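Local coordinates for protein cysteine hydrolase (Pseudomonas syringae pv. phaseolicola 1448A, PDB 3IRV) that is an isochorismatase-family protein that probably acts as a cysteine-dependent hydrolase, though its natural substrate is not established, at residues V27-K32 with N150-T155. Sequence-based numbering, arbitrary orientation.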
ATOM      1  N   VAL A  27       7.467  -1.317  15.503  1.00 11.87           N
ATOM      2  CA  VAL A  27       8.798  -0.937  15.003  1.00  9.86           C
ATOM      3  C   VAL A  27       9.105  -1.808  13.783  1.00 14.70           C
ATOM      4  O   VAL A  27       9.379  -3.020  13.908  1.00 13.51           O
ATOM      5  CB  VAL A  27       9.895  -1.156  16.076  1.00 11.10           C
ATOM      6  CG1 VAL A  27      11.216  -0.650  15.555  1.00 13.86           C
ATOM      7  CG2 VAL A  27       9.526  -0.433  17.415  1.00 12.31           C
ATOM      8  N   VAL A  28       9.003  -1.199  12.606  1.00 12.09           N
ATOM      9  CA  VAL A  28       9.072  -1.968  11.365  1.00 11.39           C
ATOM     10  C   VAL A  28      10.506  -2.179  10.880  1.00 13.74           C
ATOM     11  O   VAL A  28      11.185  -1.205  10.492  1.00 11.78           O
ATOM     12  CB  VAL A  28       8.257  -1.274  10.257  1.00 13.20           C
ATOM     13  CG1 VAL A  28       8.257  -2.135   8.974  1.00 11.86           C
ATOM     14  CG2 VAL A  28       6.821  -0.948  10.763  1.00 10.18           C
ATOM     15  N   ASP A  29      10.953  -3.440  10.905  1.00 13.64           N
ATOM     16  CA  ASP A  29      12.146  -3.896  10.189  1.00 10.06           C
ATOM     17  C   ASP A  29      13.418  -3.092  10.521  1.00 12.09           C
ATOM     18  O   ASP A  29      14.231  -2.801   9.632  1.00 12.35           O
ATOM     19  CB  ASP A  29      11.876  -3.899   8.678  1.00 11.81           C
ATOM     20  CG  ASP A  29      10.858  -4.964   8.279  1.00 15.27           C
ATOM     21  OD1 ASP A  29      10.431  -5.734   9.174  1.00 16.78           O
ATOM     22  OD2 ASP A  29      10.473  -4.991   7.093  1.00 19.73           O
ATOM     23  N   MET A  30      13.599  -2.767  11.799  1.00 11.15           N
ATOM     24  CA  MET A  30      14.862  -2.133  12.219  1.00 12.34           C
ATOM     25  C   MET A  30      15.968  -3.184  12.419  1.00 11.41           C
ATOM     26  O   MET A  30      16.550  -3.336  13.503  1.00 13.90           O
ATOM     27  CB  MET A  30      14.646  -1.156  13.385  1.00 11.15           C
ATOM     28  CG  MET A  30      13.832   0.097  12.963  1.00 15.96           C
ATOM     29  SD  MET A  30      14.595   1.144  11.673  1.00  6.77           S
ATOM     30  CE  MET A  30      15.837   2.000  12.750  1.00 15.80           C
ATOM     31  N   GLN A  31      16.270  -3.849  11.307  1.00 13.23           N
ATOM     32  CA  GLN A  31      17.185  -4.987  11.259  1.00 12.25           C
ATOM     33  C   GLN A  31      18.522  -4.535  10.702  1.00 12.45           C
ATOM     34  O   GLN A  31      18.608  -3.542   9.935  1.00 13.80           O
ATOM     35  CB  GLN A  31      16.599  -6.074  10.350  1.00 11.73           C
ATOM     36  CG  GLN A  31      15.306  -6.701  10.886  1.00 11.26           C
ATOM     37  CD  GLN A  31      14.570  -7.457   9.829  1.00 13.74           C
ATOM     38  OE1 GLN A  31      13.696  -6.889   9.160  1.00 13.21           O
ATOM     39  NE2 GLN A  31      14.936  -8.733   9.619  1.00 11.83           N
ATOM     40  N   LYS A  32      19.587  -5.283  11.042  1.00 11.97           N
ATOM     41  CA  LYS A  32      20.932  -4.877  10.574  1.00 14.50           C
ATOM     42  C   LYS A  32      21.046  -4.774   9.044  1.00 13.65           C
ATOM     43  O   LYS A  32      21.760  -3.914   8.519  1.00 16.68           O
ATOM     44  CB  LYS A  32      21.982  -5.851  11.119  1.00 14.73           C
ATOM     45  CG  LYS A  32      22.045  -5.819  12.625  1.00 13.06           C
ATOM     46  CD  LYS A  32      22.934  -6.918  13.189  1.00 17.97           C
ATOM     47  CE  LYS A  32      23.337  -6.577  14.601  1.00 36.77           C
ATOM     48  NZ  LYS A  32      23.787  -7.764  15.388  1.00 35.96           N
ATOM     49  N   ASN A 150       7.762   3.922   2.506  1.00 10.79           N
ATOM     50  CA  ASN A 150       6.714   3.727   1.491  1.00 13.19           C
ATOM     51  C   ASN A 150       6.460   2.253   1.190  1.00 14.73           C
ATOM     52  O   ASN A 150       5.548   1.922   0.411  1.00 13.81           O
ATOM     53  CB  ASN A 150       7.086   4.430   0.190  1.00 14.03           C
ATOM     54  CG  ASN A 150       8.366   3.895  -0.400  1.00 13.36           C
ATOM     55  OD1 ASN A 150       9.390   3.774   0.301  1.00 15.54           O
ATOM     56  ND2 ASN A 150       8.338   3.588  -1.688  1.00 16.53           N
ATOM     57  N   VAL A 151       7.274   1.373   1.774  1.00 14.98           N
ATOM     58  CA  VAL A 151       7.199  -0.033   1.424  1.00 13.88           C
ATOM     59  C   VAL A 151       6.646  -0.795   2.623  1.00 13.44           C
ATOM     60  O   VAL A 151       5.428  -0.867   2.767  1.00 14.17           O
ATOM     61  CB  VAL A 151       8.531  -0.597   0.903  1.00 12.85           C
ATOM     62  CG1 VAL A 151       8.311  -2.008   0.351  1.00 15.70           C
ATOM     63  CG2 VAL A 151       9.124   0.299  -0.218  1.00 12.18           C
ATOM     64  N   CYS A 152       7.501  -1.314   3.504  1.00 11.74           N
ATOM     65  CA  CYS A 152       6.964  -2.064   4.648  1.00 11.11           C
ATOM     66  C   CYS A 152       6.167  -1.203   5.626  1.00 11.22           C
ATOM     67  O   CYS A 152       5.143  -1.658   6.151  1.00 13.09           O
ATOM     68  CB  CYS A 152       8.074  -2.752   5.407  1.00 13.57           C
ATOM     69  SG  CYS A 152       8.888  -3.975   4.346  1.00 21.46           S
ATOM     70  N   CYS A 153       6.612   0.035   5.895  1.00 10.61           N
ATOM     71  CA  CYS A 153       5.852   0.883   6.824  1.00  9.89           C
ATOM     72  C   CYS A 153       4.476   1.207   6.219  1.00 12.95           C
ATOM     73  O   CYS A 153       3.432   0.936   6.849  1.00 12.53           O
ATOM     74  CB  CYS A 153       6.628   2.164   7.165  1.00  9.97           C
ATOM     75  SG  CYS A 153       8.215   1.726   7.880  1.00 13.87           S
ATOM     76  N   GLU A 154       4.463   1.724   4.984  1.00 12.26           N
ATOM     77  CA  GLU A 154       3.176   2.070   4.351  1.00 11.33           C
ATOM     78  C   GLU A 154       2.263   0.862   4.128  1.00 14.48           C
ATOM     79  O   GLU A 154       1.054   0.975   4.272  1.00 12.45           O
ATOM     80  CB  GLU A 154       3.379   2.819   3.039  1.00 15.74           C
ATOM     81  CG  GLU A 154       2.908   4.224   3.100  1.00 19.87           C
ATOM     82  CD  GLU A 154       2.622   4.778   1.735  1.00 18.46           C
ATOM     83  OE1 GLU A 154       3.401   5.594   1.247  1.00 16.52           O
ATOM     84  OE2 GLU A 154       1.641   4.359   1.125  1.00 20.69           O
ATOM     85  N   THR A 155       2.817  -0.294   3.761  1.00 11.23           N
ATOM     86  CA  THR A 155       1.937  -1.469   3.579  1.00 12.15           C
ATOM     87  C   THR A 155       1.303  -1.864   4.912  1.00 12.28           C
ATOM     88  O   THR A 155       0.115  -2.177   4.963  1.00 13.17           O
ATOM     89  CB  THR A 155       2.650  -2.662   2.922  1.00 14.22           C
ATOM     90  OG1 THR A 155       3.305  -2.195   1.734  1.00 12.71           O
ATOM     91  CG2 THR A 155       1.643  -3.739   2.540  1.00 17.10           C
TER
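V28 turns CG1 opposite its backbone N (chi1 -176°), which carries this methyl to 3.6 Å from CB of C152, while chi1 of -68° in D29 and -63° in C152 brings the D29 carboxylate and the C152 sulfur close to each other. The contact lies in the α/β fold of the isochorismatase family, where the end of parallel strand 23-28 meets the first turns of helix 149-162. V28 packs against that helix and is hydrogen-bonded through its backbone to C145 and T147 of strand 141-147, which leads into the same helix. Just past the strand, D29 takes a left-handed backbone conformation, and its OD2 lies 3.3 Å from C152 SG. The salt-bridge partner of OD2 is K119. D29 thus stands between C152 and K119 in a buried setting, consistent with the Asp-Lys-Cys catalytic triad of isochorismatase-like cysteine hydrolases. Y122 packs against C152 as well. V151, within the wider pi-type turn at 150-153, accepts through its O from both T155 N and T155 OG1, the hydroxyl approaching from above the carbonyl plane. C153 SG rests beside V28, 3.8 Å from its CB and 4.0 Å from its CG1.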